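Local coordinates for protein MRNA TRANSPORT REGULATOR Mtr2 (Candida albicans, PDB 1Q42) that affects mRNA transport from the nucleus to the cytoplasm and interacts with MEX67, having an NTF2 fold, at residues K34-L37 with A38-D41; F52-V55 with E56-A59; I80-P83 with Q84-C87. All blocks are in the same frame, centred on the assembly; numbering follows the deposited sequence.

Contact 1. Residues K34-L37 with A38-D41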
# COMPACT_ATOMS: atom_id res chain seq x y z
N LYS A 34 -9.97 1.43 -1.35
CA LYS A 34 -10.13 0.35 -0.38
C LYS A 34 -9.37 -0.90 -0.81
O LYS A 34 -8.75 -1.57 0.02
CB LYS A 34 -11.61 0.09 -0.11
CG LYS A 34 -12.22 1.21 0.70
CD LYS A 34 -13.71 1.07 0.89
CE LYS A 34 -14.16 1.86 2.11
NZ LYS A 34 -15.62 2.08 2.14
N ARG A 35 -9.38 -1.19 -2.10
CA ARG A 35 -8.62 -2.32 -2.64
C ARG A 35 -7.11 -2.11 -2.49
O ARG A 35 -6.38 -3.03 -2.13
CB ARG A 35 -8.95 -2.53 -4.12
CG ARG A 35 -10.20 -3.31 -4.37
CD ARG A 35 -10.35 -3.75 -5.81
NE ARG A 35 -10.76 -2.63 -6.67
CZ ARG A 35 -10.02 -2.07 -7.62
NH1 ARG A 35 -8.77 -2.48 -7.88
NH2 ARG A 35 -10.53 -1.07 -8.32
N PHE A 36 -6.65 -0.90 -2.77
CA PHE A 36 -5.24 -0.54 -2.59
C PHE A 36 -4.80 -0.74 -1.13
O PHE A 36 -3.82 -1.41 -0.85
CB PHE A 36 -5.02 0.90 -3.05
CG PHE A 36 -3.68 1.44 -2.70
CD1 PHE A 36 -2.55 0.99 -3.36
CD2 PHE A 36 -3.54 2.36 -1.68
CE1 PHE A 36 -1.30 1.48 -3.02
CE2 PHE A 36 -2.29 2.85 -1.34
CZ PHE A 36 -1.18 2.40 -2.01
N LEU A 37 -5.58 -0.21 -0.20
CA LEU A 37 -5.28 -0.39 1.22
C LEU A 37 -5.35 -1.85 1.66
O LEU A 37 -4.53 -2.29 2.46
CB LEU A 37 -6.22 0.47 2.08
CG LEU A 37 -6.03 1.98 1.88
CD1 LEU A 37 -7.05 2.80 2.67
CD2 LEU A 37 -4.59 2.43 2.22
N ALA A 38 -6.32 -2.61 1.17
CA ALA A 38 -6.40 -4.05 1.49
C ALA A 38 -5.14 -4.80 1.08
O ALA A 38 -4.69 -5.73 1.78
CB ALA A 38 -7.67 -4.69 0.86
N SER A 39 -4.56 -4.39 -0.03
CA SER A 39 -3.34 -4.97 -0.54
C SER A 39 -2.14 -4.68 0.38
O SER A 39 -1.22 -5.49 0.46
CB SER A 39 -3.07 -4.54 -1.99
OG SER A 39 -2.37 -3.30 -2.13
N LEU A 40 -2.17 -3.56 1.11
CA LEU A 40 -1.14 -3.30 2.11
C LEU A 40 -1.39 -4.09 3.38
O LEU A 40 -0.47 -4.40 4.11
CB LEU A 40 -1.04 -1.81 2.45
CG LEU A 40 -0.72 -0.83 1.34
CD1 LEU A 40 -0.67 0.58 1.90
CD2 LEU A 40 0.58 -1.21 0.61
N ASP A 41 -2.66 -4.41 3.64
CA ASP A 41 -3.10 -5.04 4.88
C ASP A 41 -3.23 -6.56 4.74
O ASP A 41 -3.73 -7.22 5.65
CB ASP A 41 -4.47 -4.49 5.27
CG ASP A 41 -4.42 -3.04 5.68
OD1 ASP A 41 -3.31 -2.48 5.89
OD2 ASP A 41 -5.49 -2.41 5.79
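Leu37 and Leu40 meet one turn apart near the C-terminal end of helix 29-40, with Leu37 CD2 lying 4.3 Å from Leu40 CD1. Both leucines have CG anti to their own carbonyl carbon (chi1 -65° and -59°), and with this first torsion and an extended second one the CD1 branch of Leu40 comes to lie near the CD2 branch of Leu37. Leu40 CD1 is also reached by Phe36, whose CE2 stands 4.3 Å away, one helical turn back. Phenylalanine and leucine suit these positions because all three side chains are buried and offer nothing but carbon.

Ala38 shows the opposite choice: on an exposed flank a lone methyl is enough, and its CB packs 3.4 Å from Lys34 O. Its amide makes a regular helical bond to that same oxygen, Ala38 N to Lys34 O at 2.9 Å. Further along, the ladder weakens as the helix ends, and Leu37 O receives only weak bonds from Leu40 N and Asp41 N, Asp41 being the first residue to leave helical geometry. Ser39 adds a side-chain bond to this last turn. Its hydroxyl, set between backbone N and carbonyl carbon by a chi1 of 87°, turns back and donates to Phe36 O at 2.7 Å from OG, in the carbonyl plane and on a lone pair. Phe36 O also takes weak bonds from Ser39 N and Leu40 N.

In the NTF2-like fold this helix lies against the curved sheet. Phe36 rests on Ile183 and Met186 of strand 183-192, Leu37 on His103 and Leu105 of strand 101-113, and Leu40 spans both through Tyr188 and His103. Beyond them, Asp41 OD1 bonds Ser101 and His103, and Leu40 O accepts from Trp95 of helix 87-96.

Contact 2. Residues F52-V55 with E56-A59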
# COMPACT_ATOMS: atom_id res chain seq x y z
N PHE A 52 6.48 -25.21 2.73
CA PHE A 52 7.32 -24.08 3.15
C PHE A 52 6.68 -22.72 2.85
O PHE A 52 5.89 -22.59 1.91
CB PHE A 52 8.67 -24.14 2.45
CG PHE A 52 9.41 -25.42 2.66
CD1 PHE A 52 9.45 -26.38 1.66
CD2 PHE A 52 10.05 -25.68 3.86
CE1 PHE A 52 10.14 -27.58 1.85
CE2 PHE A 52 10.74 -26.88 4.06
CZ PHE A 52 10.78 -27.82 3.06
N PRO A 53 7.04 -21.70 3.63
CA PRO A 53 6.57 -20.33 3.36
C PRO A 53 7.04 -19.81 2.01
O PRO A 53 8.18 -20.05 1.66
CB PRO A 53 7.18 -19.49 4.51
CG PRO A 53 8.24 -20.35 5.12
CD PRO A 53 7.90 -21.77 4.83
N ASN A 54 6.17 -19.13 1.28
CA ASN A 54 6.48 -18.55 -0.01
C ASN A 54 6.50 -17.03 0.13
O ASN A 54 5.47 -16.37 -0.04
CB ASN A 54 5.43 -18.99 -1.04
CG ASN A 54 5.80 -18.64 -2.47
OD1 ASN A 54 6.71 -17.83 -2.74
ND2 ASN A 54 5.09 -19.25 -3.42
N VAL A 55 7.66 -16.47 0.46
CA VAL A 55 7.77 -15.04 0.75
C VAL A 55 7.51 -14.22 -0.51
O VAL A 55 6.85 -13.18 -0.45
CB VAL A 55 9.15 -14.65 1.34
CG1 VAL A 55 9.18 -13.16 1.68
CG2 VAL A 55 9.47 -15.49 2.57
N GLU A 56 8.01 -14.70 -1.65
CA GLU A 56 7.86 -13.98 -2.90
C GLU A 56 6.41 -13.82 -3.32
O GLU A 56 6.01 -12.74 -3.75
CB GLU A 56 8.64 -14.66 -4.03
CG GLU A 56 8.59 -13.92 -5.37
CD GLU A 56 9.57 -14.49 -6.39
OE1 GLU A 56 9.79 -15.71 -6.37
OE2 GLU A 56 10.12 -13.72 -7.20
N SER A 57 5.62 -14.89 -3.19
CA SER A 57 4.23 -14.88 -3.67
C SER A 57 3.34 -13.97 -2.82
O SER A 57 2.33 -13.47 -3.31
CB SER A 57 3.64 -16.29 -3.72
OG SER A 57 3.28 -16.78 -2.45
N TYR A 58 3.73 -13.77 -1.57
CA TYR A 58 3.03 -12.85 -0.67
C TYR A 58 3.47 -11.41 -0.91
O TYR A 58 2.65 -10.51 -1.08
CB TYR A 58 3.28 -13.20 0.78
CG TYR A 58 2.74 -12.19 1.77
CD1 TYR A 58 1.38 -12.06 2.00
CD2 TYR A 58 3.61 -11.37 2.49
CE1 TYR A 58 0.88 -11.13 2.90
CE2 TYR A 58 3.12 -10.43 3.40
CZ TYR A 58 1.75 -10.33 3.61
OH TYR A 58 1.24 -9.41 4.49
N ALA A 59 4.77 -11.19 -0.88
CA ALA A 59 5.33 -9.85 -1.00
C ALA A 59 4.93 -9.17 -2.31
O ALA A 59 4.68 -7.96 -2.32
CB ALA A 59 6.83 -9.89 -0.83
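Asn54 and Ser57 meet at the start of helix 55-59, where Asn54 is the N-cap. The first amides of a helix have no preceding turn to supply carbonyls, and an asparagine side chain is short enough to stand in. Here Asn54 OD1 accepts from Ser57 N at 3.2 Å, with an N-H...O angle of 155°. With CG anti to the backbone N (chi1 -170°), the amide folds forward over the first turn. The donor arrives above the plane of that amide, not on a lone pair. The other half of the group packs against the serine, Asn54 ND2 coming 3.3 Å from Ser57 CB.

Ser57 repays the cap through its hydroxyl: OG donates to Asn54 O over 3.3 Å. That carbonyl also receives a long, weak bond from Tyr58 N, which makes a second weak one to Val55 O. Only at Ala59 does the regular pattern become firm, Ala59 N reaching Val55 O at 2.9 Å and nearly straight, 168° at the hydrogen.

Two further polar groups are satisfied from outside the turn. Asn54 N donates to Tyr44 OH, while Tyr58 OH is held by Leu42 O and Arg136. The short helix lies over the end of helix 87-96, with Val55 and Tyr58 both resting on Leu96, and the Tyr58 ring meets Tyr44 edge-to-face in the loop that follows helix 29-40.

Contact 3. Residues I80-P83 with Q84-C87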
# COMPACT_ATOMS: atom_id res chain seq x y z
N ILE A 80 14.88 5.10 -4.91
CA ILE A 80 15.68 5.30 -6.11
C ILE A 80 15.84 3.94 -6.81
O ILE A 80 16.24 2.98 -6.17
CB ILE A 80 17.08 5.87 -5.74
CG1 ILE A 80 16.96 7.21 -5.02
CG2 ILE A 80 17.95 6.05 -6.97
CD1 ILE A 80 18.19 7.53 -4.16
N PRO A 81 15.55 3.86 -8.11
CA PRO A 81 15.69 2.60 -8.84
C PRO A 81 17.13 2.16 -8.79
O PRO A 81 18.00 3.02 -8.84
CB PRO A 81 15.25 2.93 -10.27
CG PRO A 81 15.04 4.42 -10.34
CD PRO A 81 15.15 4.98 -8.98
N SER A 82 17.38 0.88 -8.62
CA SER A 82 18.74 0.36 -8.75
C SER A 82 18.81 -0.53 -9.98
O SER A 82 17.77 -1.01 -10.46
CB SER A 82 19.14 -0.42 -7.51
OG SER A 82 18.51 -1.68 -7.48
N PRO A 83 20.01 -0.77 -10.50
CA PRO A 83 20.16 -1.69 -11.63
C PRO A 83 19.43 -3.04 -11.48
O PRO A 83 18.90 -3.51 -12.48
CB PRO A 83 21.67 -1.85 -11.74
CG PRO A 83 22.20 -0.52 -11.30
CD PRO A 83 21.30 -0.17 -10.11
N GLN A 84 19.37 -3.62 -10.27
CA GLN A 84 18.71 -4.91 -10.04
C GLN A 84 17.24 -4.88 -9.58
O GLN A 84 16.50 -5.84 -9.81
CB GLN A 84 19.53 -5.71 -9.01
CG GLN A 84 19.22 -7.20 -8.98
CD GLN A 84 19.51 -7.95 -10.28
OE1 GLN A 84 20.38 -7.55 -11.08
NE2 GLN A 84 18.78 -9.04 -10.50
N GLU A 85 16.81 -3.80 -8.93
CA GLU A 85 15.47 -3.74 -8.33
C GLU A 85 14.77 -2.43 -8.64
O GLU A 85 15.26 -1.36 -8.31
CB GLU A 85 15.55 -3.91 -6.81
CG GLU A 85 16.34 -5.11 -6.35
CD GLU A 85 16.21 -5.34 -4.86
OE1 GLU A 85 16.26 -4.33 -4.11
OE2 GLU A 85 16.04 -6.50 -4.45
N ASP A 86 13.61 -2.53 -9.28
CA ASP A 86 12.82 -1.33 -9.57
C ASP A 86 12.13 -0.85 -8.32
O ASP A 86 12.16 -1.50 -7.27
CB ASP A 86 11.80 -1.56 -10.70
CG ASP A 86 10.88 -2.74 -10.43
OD1 ASP A 86 10.78 -3.60 -11.33
OD2 ASP A 86 10.20 -2.93 -9.40
N CYS A 87 11.48 0.30 -8.43
CA CYS A 87 10.93 0.94 -7.25
C CYS A 87 9.81 0.14 -6.62
O CYS A 87 9.70 0.14 -5.41
CB CYS A 87 10.44 2.34 -7.61
SG CYS A 87 11.86 3.44 -7.89
O HOH W 1 18.24 -2.54 -4.97
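Ser82 and Glu85 face each other across a type I beta turn, with Pro83 and Gln84 at its corner, in the loop between strand 77-78 and helix 87-96. Proline suits the first corner because its ring already fixes phi near the value the turn needs. The main chain pairs on both sides: Ser82 N donates to Glu85 O at 3.1 Å, while the return bond from Glu85 N to Ser82 O is weak. The serine side chain supplies a second acceptor for the same N-H. A chi1 of 75° places its hydroxyl between backbone N and carbonyl carbon, over one face of the turn, where OG accepts from Glu85 N at 3.1 Å.

Glu85 carries its carboxylate out on that same face, and a water spans the two side chains, donating to Glu85 OE1 at 2.8 Å and lying 2.7 Å from Ser82 OG. The other carboxylate oxygen forms a salt bridge with Lys93 on the helix ahead. Asp86 then serves as N-cap, its OD2 accepting from Leu89 N and pairing with Arg68. Where the chain has doubled back, the buried thiol of Cys87 lies against the Pro81 ring, SG 3.8 Å from Pro81 CD.

The three contacts follow one another along the chain, each a local feature that neither nests in nor crosses another. Contact 1 lies in the last turns of helix 29-40, on the sheet. After a loop, contact 2 opens helix 55-59, and the chain then runs through strands 66-67, 70-74 and 77-78 before contact 3 closes a tight turn and starts helix 87-96. Their centres are 18 to 23 Å apart and none touches another, but neighbours connect them. Arg136 bonds both Leu40 of contact 1 and Tyr58 of contact 2. Helix 87-96, begun at contact 3, reaches contact 1 through Trp95 and contact 2 through Leu96.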